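PDB 4ZOH: putative oxidoreductase molybdopterin-binding subunit from Sulfolobus tokodaii, which probably serves as the catalytic subunit of a molybdenum hydroxylase of the xanthine dehydrogenase and aldehyde oxidase family, binding pterin cytosine dinucleotide. Local coordinates for residues G63-F66 with T70-T73; V48-G53 with G57-P62; V119-G124 with H322-P327; V196-F201 with E224-A229. All blocks are in the same frame, centred on the assembly; numbering follows the deposited sequence.

Contact 1 (G63-F66 with T70-T73)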
loop_
_atom_site.group_PDB
_atom_site.type_symbol
_atom_site.label_atom_id
_atom_site.label_comp_id
_atom_site.label_asym_id
_atom_site.label_seq_id
_atom_site.Cartn_x
_atom_site.Cartn_y
_atom_site.Cartn_z
ATOM N N GLY A 63 -2.840 3.107 34.911
ATOM C CA GLY A 63 -3.009 4.162 35.899
ATOM C C GLY A 63 -4.062 5.163 35.503
ATOM O O GLY A 63 -4.318 6.086 36.257
ATOM N N LYS A 64 -4.683 4.990 34.322
ATOM C CA LYS A 64 -5.769 5.880 33.881
ATOM C C LYS A 64 -6.949 5.106 33.320
ATOM O O LYS A 64 -6.862 3.909 33.015
ATOM C CB LYS A 64 -5.236 6.921 32.921
ATOM C CG LYS A 64 -4.146 7.741 33.579
ATOM C CD LYS A 64 -3.288 8.439 32.572
ATOM C CE LYS A 64 -3.490 9.937 32.690
ATOM N NZ LYS A 64 -2.428 10.631 31.903
ATOM N N ASP A 65 -8.088 5.749 33.272
ATOM C CA ASP A 65 -9.263 5.072 32.747
ATOM C C ASP A 65 -9.620 5.637 31.330
ATOM O O ASP A 65 -10.691 5.353 30.826
ATOM C CB ASP A 65 -10.463 5.260 33.697
ATOM C CG ASP A 65 -10.498 4.254 34.888
ATOM O OD1 ASP A 65 -10.383 3.024 34.672
ATOM O OD2 ASP A 65 -10.734 4.745 36.040
ATOM N N PHE A 66 -8.752 6.460 30.740
ATOM C CA PHE A 66 -8.951 7.118 29.402
ATOM C C PHE A 66 -7.556 7.181 28.808
ATOM O O PHE A 66 -6.615 7.484 29.565
ATOM C CB PHE A 66 -9.566 8.529 29.542
ATOM C CG PHE A 66 -10.982 8.503 30.119
ATOM C CD1 PHE A 66 -12.127 8.306 29.273
ATOM C CD2 PHE A 66 -11.195 8.615 31.534
ATOM C CE1 PHE A 66 -13.411 8.217 29.828
ATOM C CE2 PHE A 66 -12.492 8.525 32.089
ATOM C CZ PHE A 66 -13.603 8.320 31.242
ATOM N N THR A 70 -9.459 1.040 32.380
ATOM C CA THR A 70 -8.632 -0.023 33.077
ATOM C C THR A 70 -9.296 -0.611 34.318
ATOM O O THR A 70 -9.504 -1.808 34.365
ATOM C CB THR A 70 -7.260 0.504 33.483
ATOM O OG1 THR A 70 -7.453 1.700 34.225
ATOM C CG2 THR A 70 -6.428 0.844 32.280
ATOM N N LYS A 71 -9.679 0.233 35.289
ATOM C CA LYS A 71 -10.482 -0.184 36.501
ATOM C C LYS A 71 -11.959 0.153 36.465
ATOM O O LYS A 71 -12.788 -0.535 37.120
ATOM C CB LYS A 71 -9.997 0.499 37.772
ATOM C CG LYS A 71 -8.639 1.131 37.732
ATOM C CD LYS A 71 -7.603 0.167 38.243
ATOM C CE LYS A 71 -6.409 0.969 38.742
ATOM N NZ LYS A 71 -5.237 0.063 38.669
ATOM N N GLU A 72 -12.302 1.231 35.742
ATOM C CA GLU A 72 -13.654 1.751 35.822
ATOM C C GLU A 72 -14.151 2.276 34.458
ATOM O O GLU A 72 -13.575 3.238 33.899
ATOM C CB GLU A 72 -13.715 2.849 36.890
ATOM C CG GLU A 72 -15.145 3.252 37.346
ATOM C CD GLU A 72 -15.097 4.415 38.352
ATOM O OE1 GLU A 72 -14.078 4.535 39.082
ATOM O OE2 GLU A 72 -16.048 5.246 38.395
ATOM N N THR A 73 -15.213 1.636 33.968
ATOM C CA THR A 73 -15.879 2.055 32.755
ATOM C C THR A 73 -17.080 2.967 33.048
ATOM O O THR A 73 -17.893 2.625 33.920
ATOM C CB THR A 73 -16.308 0.865 31.887
ATOM O OG1 THR A 73 -16.927 1.382 30.691
ATOM C CG2 THR A 73 -17.261 -0.053 32.599
HETATM O O HOH W 1 -4.773 1.120 35.531
HETATM O O HOH W 2 -13.820 5.412 32.176
#
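The a/b hammerhead domain has a tight loop here, in which D65 gathers the backbone N-H groups of T70, K71 and E72 at the start of strand 72-73. One carboxylate oxygen does most of the work. D65 OD1 accepts from E72 N at 2.8 Å, from above the carboxylate plane. K71 N reaches the same OD1 at 2.9 Å, nearly in line with its C-O bond. T70 N takes the anti lone pair of D65 OD1 at 3.2 Å. Three successive N-H groups therefore share one acceptor. D65 CG lies anti to its carbonyl carbon (chi1 -83°), which swings the carboxylate across to them. The other oxygen, OD2, rests against E72 CB and is hydrogen-bonded to H122. E72 turns its own carboxylate to H43 and S123. T70 adds a second clasp. Its OG1 donates to K64 O at 2.6 Å, from above the carbonyl plane, while T70 CG2 packs against the same oxygen. A water donates to E72 O at 2.8 Å and, weakly, to D65 O. An alanine in place of D65 would probably leave the three N-H groups without their acceptor and H122 without this acceptor. The loop held by D65 leads into strand 72-73, the outer strand, within this chain, of a three-stranded antiparallel sheet in the a/b hammerhead domain.

Contact 2 (V48-G53 with G57-P62)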
loop_
_atom_site.group_PDB
_atom_site.type_symbol
_atom_site.label_atom_id
_atom_site.label_comp_id
_atom_site.label_asym_id
_atom_site.label_seq_id
_atom_site.Cartn_x
_atom_site.Cartn_y
_atom_site.Cartn_z
ATOM N N VAL A 48 -10.400 -7.480 33.455
ATOM C CA VAL A 48 -10.348 -8.165 32.200
ATOM C C VAL A 48 -9.143 -9.058 32.245
ATOM O O VAL A 48 -8.056 -8.590 32.538
ATOM C CB VAL A 48 -10.159 -7.205 30.993
ATOM C CG1 VAL A 48 -10.474 -7.970 29.747
ATOM C CG2 VAL A 48 -11.028 -5.971 31.086
ATOM N N LYS A 49 -9.343 -10.337 31.951
ATOM C CA LYS A 49 -8.239 -11.269 31.892
ATOM C C LYS A 49 -7.424 -11.050 30.591
ATOM O O LYS A 49 -7.944 -11.305 29.459
ATOM C CB LYS A 49 -8.760 -12.696 31.926
ATOM C CG LYS A 49 -7.622 -13.642 32.210
ATOM C CD LYS A 49 -8.121 -15.054 32.382
ATOM C CE LYS A 49 -6.963 -15.949 32.773
ATOM N NZ LYS A 49 -7.109 -17.212 32.028
ATOM N N LYS A 50 -6.187 -10.553 30.765
ATOM C CA LYS A 50 -5.192 -10.432 29.675
ATOM C C LYS A 50 -4.820 -11.857 29.285
ATOM O O LYS A 50 -4.625 -12.710 30.162
ATOM C CB LYS A 50 -4.001 -9.562 30.102
ATOM C CG LYS A 50 -2.856 -9.384 29.109
ATOM C CD LYS A 50 -1.990 -8.219 29.591
ATOM C CE LYS A 50 -0.616 -8.147 28.930
ATOM N NZ LYS A 50 -0.679 -7.693 27.519
ATOM N N GLU A 51 -4.838 -12.113 27.971
ATOM C CA GLU A 51 -4.695 -13.468 27.353
ATOM C C GLU A 51 -4.103 -13.329 25.957
ATOM O O GLU A 51 -3.926 -12.215 25.477
ATOM C CB GLU A 51 -6.011 -14.218 27.309
ATOM C CG GLU A 51 -6.533 -14.556 28.691
ATOM C CD GLU A 51 -7.514 -15.708 28.675
ATOM O OE1 GLU A 51 -8.684 -15.518 29.076
ATOM O OE2 GLU A 51 -7.118 -16.812 28.253
ATOM N N GLU A 52 -3.731 -14.441 25.330
ATOM C CA GLU A 52 -3.087 -14.391 24.036
ATOM C C GLU A 52 -4.044 -13.730 22.995
ATOM O O GLU A 52 -5.137 -14.239 22.749
ATOM C CB GLU A 52 -2.729 -15.800 23.607
ATOM C CG GLU A 52 -1.918 -15.852 22.325
ATOM C CD GLU A 52 -1.301 -17.221 22.149
ATOM O OE1 GLU A 52 -1.863 -18.044 21.377
ATOM O OE2 GLU A 52 -0.293 -17.483 22.842
ATOM N N GLY A 53 -3.628 -12.590 22.433
ATOM C CA GLY A 53 -4.417 -11.867 21.425
ATOM C C GLY A 53 -5.378 -10.901 22.097
ATOM O O GLY A 53 -6.136 -10.232 21.398
ATOM N N GLY A 57 -6.766 -2.161 28.986
ATOM C CA GLY A 57 -6.403 -0.782 29.144
ATOM C C GLY A 57 -5.048 -0.604 29.757
ATOM O O GLY A 57 -4.434 0.452 29.576
ATOM N N GLU A 58 -4.597 -1.588 30.537
ATOM C CA GLU A 58 -3.259 -1.487 31.210
ATOM C C GLU A 58 -2.139 -1.466 30.208
ATOM O O GLU A 58 -1.120 -0.874 30.458
ATOM C CB GLU A 58 -3.011 -2.662 32.215
ATOM C CG GLU A 58 -4.047 -2.724 33.359
ATOM C CD GLU A 58 -4.001 -1.548 34.367
ATOM O OE1 GLU A 58 -3.122 -0.630 34.308
ATOM O OE2 GLU A 58 -4.886 -1.541 35.272
ATOM N N ASP A 59 -2.360 -2.106 29.065
ATOM C CA ASP A 59 -1.412 -2.062 27.961
ATOM C C ASP A 59 -1.354 -0.724 27.262
ATOM O O ASP A 59 -0.404 -0.459 26.542
ATOM C CB ASP A 59 -1.738 -3.147 26.945
ATOM C CG ASP A 59 -1.624 -4.530 27.525
ATOM O OD1 ASP A 59 -0.606 -4.823 28.158
ATOM O OD2 ASP A 59 -2.515 -5.364 27.326
ATOM N N ILE A 60 -2.368 0.115 27.467
ATOM C CA ILE A 60 -2.483 1.373 26.771
ATOM C C ILE A 60 -2.231 2.619 27.631
ATOM O O ILE A 60 -1.506 3.553 27.242
ATOM C CB ILE A 60 -3.869 1.472 26.064
ATOM C CG1 ILE A 60 -4.174 0.181 25.236
ATOM C CG2 ILE A 60 -3.920 2.710 25.162
ATOM C CD1 ILE A 60 -3.197 -0.092 24.095
ATOM N N ASN A 61 -2.893 2.697 28.776
ATOM C CA ASN A 61 -2.798 3.891 29.582
ATOM C C ASN A 61 -2.833 3.437 31.103
ATOM O O ASN A 61 -3.771 3.791 31.839
ATOM C CB ASN A 61 -3.895 4.919 29.160
ATOM C CG ASN A 61 -5.257 4.270 28.958
ATOM O OD1 ASN A 61 -5.752 4.148 27.808
ATOM N ND2 ASN A 61 -5.880 3.825 30.061
ATOM N N PRO A 62 -1.835 2.596 31.541
ATOM C CA PRO A 62 -1.790 2.110 32.938
ATOM C C PRO A 62 -1.978 3.292 33.921
ATOM O O PRO A 62 -1.443 4.398 33.699
ATOM C CB PRO A 62 -0.383 1.506 33.044
ATOM C CG PRO A 62 0.445 2.282 32.022
ATOM C CD PRO A 62 -0.541 2.325 30.863
#
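K50 and D59 meet through a salt bridge, and it is the one close point between 48-53 and 57-62. The two backbones stay well apart: the nearest CA atoms, of K50 and E58, are 9.3 Å from each other. The side chains come from opposite directions to close the gap. The K50 chain is extended up to CE and then bends (chi4 73°), which turns the ammonium group onto the carboxylate. K50 NZ lies 2.9 Å from D59 OD1 and meets it on the syn side, somewhat out of the carboxylate plane. A weaker bond joins K50 NZ to D59 OD2 at 3.0 Å. The methylenes follow closely, with K50 CE 3.4 Å from D59 OD1. D59 OD2 also accepts from T56 N, and this second bond helps hold the carboxylate in place. The turn that carries D59 is itself firm, since G57 O accepts from both I60 N and N61 N. Away from this point the contact is loose. K50 is exposed, and 48-53 runs on along the surface with a long K49 to E51 ion pair. On the inner side I60 packs on helix 223-235. An alanine in place of D59 would probably leave the K50 ammonium without its counter-charge and T56 N without this acceptor. The pair is a surface salt bridge between the loops that flank edge strand 54-56 of the hammerhead domain.

Contact 3 (V119-G124 with H322-P327)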
loop_
_atom_site.group_PDB
_atom_site.type_symbol
_atom_site.label_atom_id
_atom_site.label_comp_id
_atom_site.label_asym_id
_atom_site.label_seq_id
_atom_site.Cartn_x
_atom_site.Cartn_y
_atom_site.Cartn_z
ATOM N N VAL A 119 -24.758 11.350 42.381
ATOM C CA VAL A 119 -24.055 10.159 41.867
ATOM C C VAL A 119 -22.941 10.602 40.905
ATOM O O VAL A 119 -23.235 11.290 39.898
ATOM C CB VAL A 119 -25.027 9.237 41.101
ATOM C CG1 VAL A 119 -24.280 8.080 40.447
ATOM C CG2 VAL A 119 -26.184 8.760 42.006
ATOM N N LYS A 120 -21.690 10.214 41.171
ATOM C CA LYS A 120 -20.580 10.685 40.334
ATOM C C LYS A 120 -20.479 9.834 39.074
ATOM O O LYS A 120 -20.658 8.604 39.116
ATOM C CB LYS A 120 -19.240 10.620 41.046
ATOM C CG LYS A 120 -19.169 11.372 42.342
ATOM C CD LYS A 120 -18.809 12.819 42.131
ATOM C CE LYS A 120 -18.921 13.536 43.464
ATOM N NZ LYS A 120 -18.942 14.991 43.168
ATOM N N VAL A 121 -20.249 10.463 37.928
ATOM C CA VAL A 121 -20.155 9.675 36.659
ATOM C C VAL A 121 -18.899 8.765 36.669
ATOM O O VAL A 121 -18.915 7.602 36.230
ATOM C CB VAL A 121 -20.180 10.587 35.411
ATOM C CG1 VAL A 121 -19.917 9.749 34.145
ATOM C CG2 VAL A 121 -21.566 11.237 35.323
ATOM N N HIS A 122 -17.825 9.312 37.163
ATOM C CA HIS A 122 -16.656 8.513 37.510
ATOM C C HIS A 122 -16.303 8.723 39.014
ATOM O O HIS A 122 -16.288 9.876 39.466
ATOM C CB HIS A 122 -15.428 8.939 36.678
ATOM C CG HIS A 122 -14.255 7.992 36.793
ATOM N ND1 HIS A 122 -13.210 8.202 37.668
ATOM C CD2 HIS A 122 -13.961 6.841 36.128
ATOM C CE1 HIS A 122 -12.333 7.219 37.546
ATOM N NE2 HIS A 122 -12.752 6.386 36.611
ATOM N N SER A 123 -15.920 7.629 39.704
ATOM C CA SER A 123 -15.288 7.656 41.100
ATOM C C SER A 123 -14.429 8.826 41.398
ATOM O O SER A 123 -14.615 9.461 42.403
ATOM C CB SER A 123 -14.429 6.419 41.401
ATOM O OG SER A 123 -15.317 5.374 41.534
ATOM N N GLY A 124 -13.468 9.104 40.554
ATOM C CA GLY A 124 -12.564 10.182 40.879
ATOM C C GLY A 124 -12.886 11.610 40.494
ATOM O O GLY A 124 -11.977 12.421 40.565
ATOM N N HIS A 322 -21.324 16.075 32.889
ATOM C CA HIS A 322 -21.153 14.632 32.524
ATOM C C HIS A 322 -22.349 13.790 32.833
ATOM O O HIS A 322 -23.072 14.089 33.786
ATOM C CB HIS A 322 -19.959 14.023 33.292
ATOM C CG HIS A 322 -18.669 14.696 32.979
ATOM N ND1 HIS A 322 -18.103 14.634 31.721
ATOM C CD2 HIS A 322 -17.873 15.497 33.716
ATOM C CE1 HIS A 322 -16.974 15.331 31.719
ATOM N NE2 HIS A 322 -16.800 15.855 32.919
ATOM N N THR A 323 -22.553 12.727 32.062
ATOM C CA THR A 323 -23.506 11.704 32.418
ATOM C C THR A 323 -22.845 10.397 31.944
ATOM O O THR A 323 -21.903 10.439 31.163
ATOM C CB THR A 323 -24.943 11.911 31.733
ATOM O OG1 THR A 323 -24.832 11.868 30.290
ATOM C CG2 THR A 323 -25.593 13.240 32.131
ATOM N N ASN A 324 -23.391 9.247 32.333
ATOM C CA ASN A 324 -22.862 7.933 31.952
ATOM C C ASN A 324 -23.223 7.477 30.554
ATOM O O ASN A 324 -23.784 6.380 30.400
ATOM C CB ASN A 324 -23.229 6.857 32.988
ATOM C CG ASN A 324 -22.515 7.078 34.311
ATOM O OD1 ASN A 324 -23.117 7.579 35.258
ATOM N ND2 ASN A 324 -21.190 6.765 34.352
ATOM N N ILE A 325 -22.891 8.320 29.539
ATOM C CA ILE A 325 -23.103 7.950 28.129
ATOM C C ILE A 325 -21.920 8.365 27.318
ATOM O O ILE A 325 -20.993 9.177 27.761
ATOM C CB ILE A 325 -24.418 8.561 27.525
ATOM C CG1 ILE A 325 -24.310 10.094 27.474
ATOM C CG2 ILE A 325 -25.642 8.085 28.286
ATOM C CD1 ILE A 325 -25.541 10.763 26.882
ATOM N N THR A 326 -21.926 7.809 26.121
ATOM C CA THR A 326 -20.923 8.131 25.113
ATOM C C THR A 326 -20.507 9.611 25.206
ATOM O O THR A 326 -21.361 10.507 25.115
ATOM C CB THR A 326 -21.533 7.881 23.691
ATOM O OG1 THR A 326 -22.134 6.596 23.673
ATOM C CG2 THR A 326 -20.444 7.917 22.705
ATOM N N PRO A 327 -19.206 9.914 25.331
ATOM C CA PRO A 327 -18.936 11.346 25.341
ATOM C C PRO A 327 -19.440 12.132 24.079
ATOM O O PRO A 327 -19.257 11.668 22.954
ATOM C CB PRO A 327 -17.392 11.386 25.379
ATOM C CG PRO A 327 -17.000 10.069 25.973
ATOM C CD PRO A 327 -17.955 9.148 25.293
#
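The amide of N324 is the flat group that meets V121. At its edge, close to the amide plane, is V121 O, which accepts from N324 ND2 at 3.1 Å with an N-H...O angle of 153°. Over one face of the same amide stands the V121 side chain. Its CG1 is 3.3 Å from N324 ND2 and 3.7 Å from N324 CG. Further bonds probably fix which end of the amide is oxygen and which is nitrogen: N324 OD1 accepts from V108 N and N324 ND2 also bonds to T74 O. Both ends of this buried group are thus paired. N324 is the centre of an inverse gamma turn, with a weak bond of 2.8 Å from I325 N to T323 O. The turn follows strand 313-321 and faces the loop that leads into strand 129-138, the antiparallel neighbour of that strand. V121 CG1 lies anti to the backbone N (chi1 173°), and this leaves CG2 for the other end of the contact. V121 CG2 is 3.5 Å from T323 CA and 3.8 Å from H322 CB. The H322 imidazole leads away from V121 and bonds through ND1 to G284 O. N128 braces both sides: its side chain bonds to V119 O and V121 N, and its backbone to H322. The H122 ring also turns off, where ND1 accepts from G124 N at 3.0 Å.

Contact 4 (V196-F201 with E224-A229)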
loop_
_atom_site.group_PDB
_atom_site.type_symbol
_atom_site.label_atom_id
_atom_site.label_comp_id
_atom_site.label_asym_id
_atom_site.label_seq_id
_atom_site.Cartn_x
_atom_site.Cartn_y
_atom_site.Cartn_z
ATOM N N VAL A 196 1.551 12.416 18.698
ATOM C CA VAL A 196 2.856 12.863 19.231
ATOM C C VAL A 196 2.715 13.090 20.764
ATOM O O VAL A 196 3.542 12.532 21.513
ATOM C CB VAL A 196 3.404 14.137 18.532
ATOM C CG1 VAL A 196 4.652 14.742 19.278
ATOM C CG2 VAL A 196 3.721 13.835 17.055
ATOM N N ASP A 197 1.654 13.825 21.179
ATOM C CA ASP A 197 1.373 14.159 22.562
ATOM C C ASP A 197 1.113 12.857 23.338
ATOM O O ASP A 197 1.625 12.698 24.440
ATOM C CB ASP A 197 0.168 15.083 22.807
ATOM C CG ASP A 197 0.357 16.472 22.293
ATOM O OD1 ASP A 197 1.489 16.930 21.961
ATOM O OD2 ASP A 197 -0.681 17.161 22.224
ATOM N N PHE A 198 0.363 11.928 22.783
ATOM C CA PHE A 198 0.028 10.756 23.583
ATOM C C PHE A 198 1.177 9.743 23.704
ATOM O O PHE A 198 1.332 9.107 24.746
ATOM C CB PHE A 198 -1.215 10.095 23.043
ATOM C CG PHE A 198 -1.595 8.812 23.731
ATOM C CD1 PHE A 198 -2.173 8.824 25.014
ATOM C CD2 PHE A 198 -1.418 7.614 23.110
ATOM C CE1 PHE A 198 -2.543 7.641 25.633
ATOM C CE2 PHE A 198 -1.831 6.407 23.720
ATOM C CZ PHE A 198 -2.349 6.430 24.999
ATOM N N LEU A 199 1.993 9.616 22.668
ATOM C CA LEU A 199 2.996 8.585 22.611
ATOM C C LEU A 199 4.361 9.096 23.012
ATOM O O LEU A 199 5.217 8.301 23.274
ATOM C CB LEU A 199 3.056 7.949 21.217
ATOM C CG LEU A 199 1.732 7.306 20.702
ATOM C CD1 LEU A 199 1.895 6.781 19.272
ATOM C CD2 LEU A 199 1.302 6.138 21.529
ATOM N N GLY A 200 4.557 10.407 23.048
ATOM C CA GLY A 200 5.817 10.968 23.529
ATOM C C GLY A 200 6.960 10.910 22.531
ATOM O O GLY A 200 8.128 10.874 22.940
ATOM N N PHE A 201 6.661 10.855 21.231
ATOM C CA PHE A 201 7.725 11.047 20.253
ATOM C C PHE A 201 7.203 11.663 18.938
ATOM O O PHE A 201 5.992 11.601 18.634
ATOM C CB PHE A 201 8.528 9.736 20.036
ATOM C CG PHE A 201 7.828 8.729 19.154
ATOM C CD1 PHE A 201 8.327 8.434 17.905
ATOM C CD2 PHE A 201 6.648 8.122 19.570
ATOM C CE1 PHE A 201 7.678 7.540 17.081
ATOM C CE2 PHE A 201 5.989 7.219 18.751
ATOM C CZ PHE A 201 6.502 6.946 17.496
ATOM N N GLU A 224 -9.982 4.495 20.329
ATOM C CA GLU A 224 -9.471 3.433 19.467
ATOM C C GLU A 224 -8.235 3.868 18.661
ATOM O O GLU A 224 -7.317 3.063 18.405
ATOM C CB GLU A 224 -10.563 2.955 18.500
ATOM C CG GLU A 224 -11.775 2.339 19.151
ATOM C CD GLU A 224 -12.854 3.375 19.404
ATOM O OE1 GLU A 224 -12.537 4.454 19.820
ATOM O OE2 GLU A 224 -14.027 3.090 19.217
ATOM N N GLU A 225 -8.186 5.133 18.271
ATOM C CA GLU A 225 -7.039 5.564 17.516
ATOM C C GLU A 225 -5.763 5.627 18.378
ATOM O O GLU A 225 -4.694 5.184 17.965
ATOM C CB GLU A 225 -7.297 6.935 16.838
ATOM C CG GLU A 225 -8.217 6.891 15.576
ATOM C CD GLU A 225 -8.680 8.305 15.213
ATOM O OE1 GLU A 225 -9.535 8.830 15.904
ATOM O OE2 GLU A 225 -8.211 8.924 14.263
ATOM N N TYR A 226 -5.860 6.275 19.533
ATOM C CA TYR A 226 -4.724 6.217 20.542
ATOM C C TYR A 226 -4.271 4.791 20.849
ATOM O O TYR A 226 -3.076 4.503 20.821
ATOM C CB TYR A 226 -5.137 6.912 21.844
ATOM C CG TYR A 226 -5.276 8.418 21.736
ATOM C CD1 TYR A 226 -4.222 9.198 21.281
ATOM C CD2 TYR A 226 -6.475 9.043 22.097
ATOM C CE1 TYR A 226 -4.279 10.559 21.251
ATOM C CE2 TYR A 226 -6.560 10.414 22.087
ATOM C CZ TYR A 226 -5.447 11.156 21.683
ATOM O OH TYR A 226 -5.533 12.506 21.638
ATOM N N ALA A 227 -5.216 3.914 21.083
ATOM C CA ALA A 227 -4.887 2.528 21.401
ATOM C C ALA A 227 -4.230 1.799 20.239
ATOM O O ALA A 227 -3.228 1.069 20.424
ATOM C CB ALA A 227 -6.106 1.763 21.894
ATOM N N LEU A 228 -4.752 2.008 19.029
ATOM C CA LEU A 228 -4.211 1.304 17.857
ATOM C C LEU A 228 -2.762 1.730 17.660
ATOM O O LEU A 228 -1.872 0.932 17.369
ATOM C CB LEU A 228 -5.035 1.662 16.584
ATOM C CG LEU A 228 -4.675 0.772 15.404
ATOM C CD1 LEU A 228 -5.173 -0.667 15.648
ATOM C CD2 LEU A 228 -5.298 1.376 14.113
ATOM N N ALA A 229 -2.537 3.021 17.855
ATOM C CA ALA A 229 -1.257 3.576 17.633
ATOM C C ALA A 229 -0.198 3.029 18.652
ATOM O O ALA A 229 0.932 2.674 18.280
ATOM C CB ALA A 229 -1.367 5.036 17.709
#
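F198 is the first residue along 196-201 to touch 224-229. It sits near the end of helix 188-199, and its CG lies anti to the backbone N (chi1 176°), which sends the ring across to Y226. F198 CB approaches the Y226 ring obliquely and is 3.6 Å from Y226 CE1. The two rings are oblique, with centroids 4.8 Å apart and planes at 47°. Y226 CB lies over one face of the F198 ring, 4.1 Å from its centroid, in a CH-pi contact. The rim atom F198 CE2 comes to 3.7 Å from Y226 O. P67 touches both aromatic side chains. The far end of Y226 is anchored separately, as its OH bonds to D289. L199 comes next. It reaches one turn further along helix 223-235, where L199 CD1 meets A229 CB at 4.0 Å. Both residues also touch L179 on strand 179-183. G200 then ends the helix. Its N still bonds to V196 O at 2.8 Å, but its phi turns positive, and the chain leaves the helical path. This is apolar helix-to-helix packing, with helices 188-199 and 223-235 set against the mixed sheet that holds strand 179-183.

Contacts 3, 1, 2 and 4 touch in that order, as a chain. Contacts 1 and 4 do not touch; their nearest atoms are about 6 Å apart. Contacts 1 and 2 meet where T70 CG2 is 3.2 Å from G57 C. Contacts 1 and 3, about 12 Å apart between centres, have a polar bridge: D65 OD2 lies 2.7 Å from H122 NE2, and E72 OE2 the same distance from S123 N. This joins the hammerhead region to the loop that precedes strand 129-138. I60 O, 3.7 Å from F198 CZ, links contact 2 to helix 188-199. Contacts 3 and 4 have nearest atoms about 9 Å apart. Contacts 1 and 2 give no residue to the pterin cytosine dinucleotide pocket.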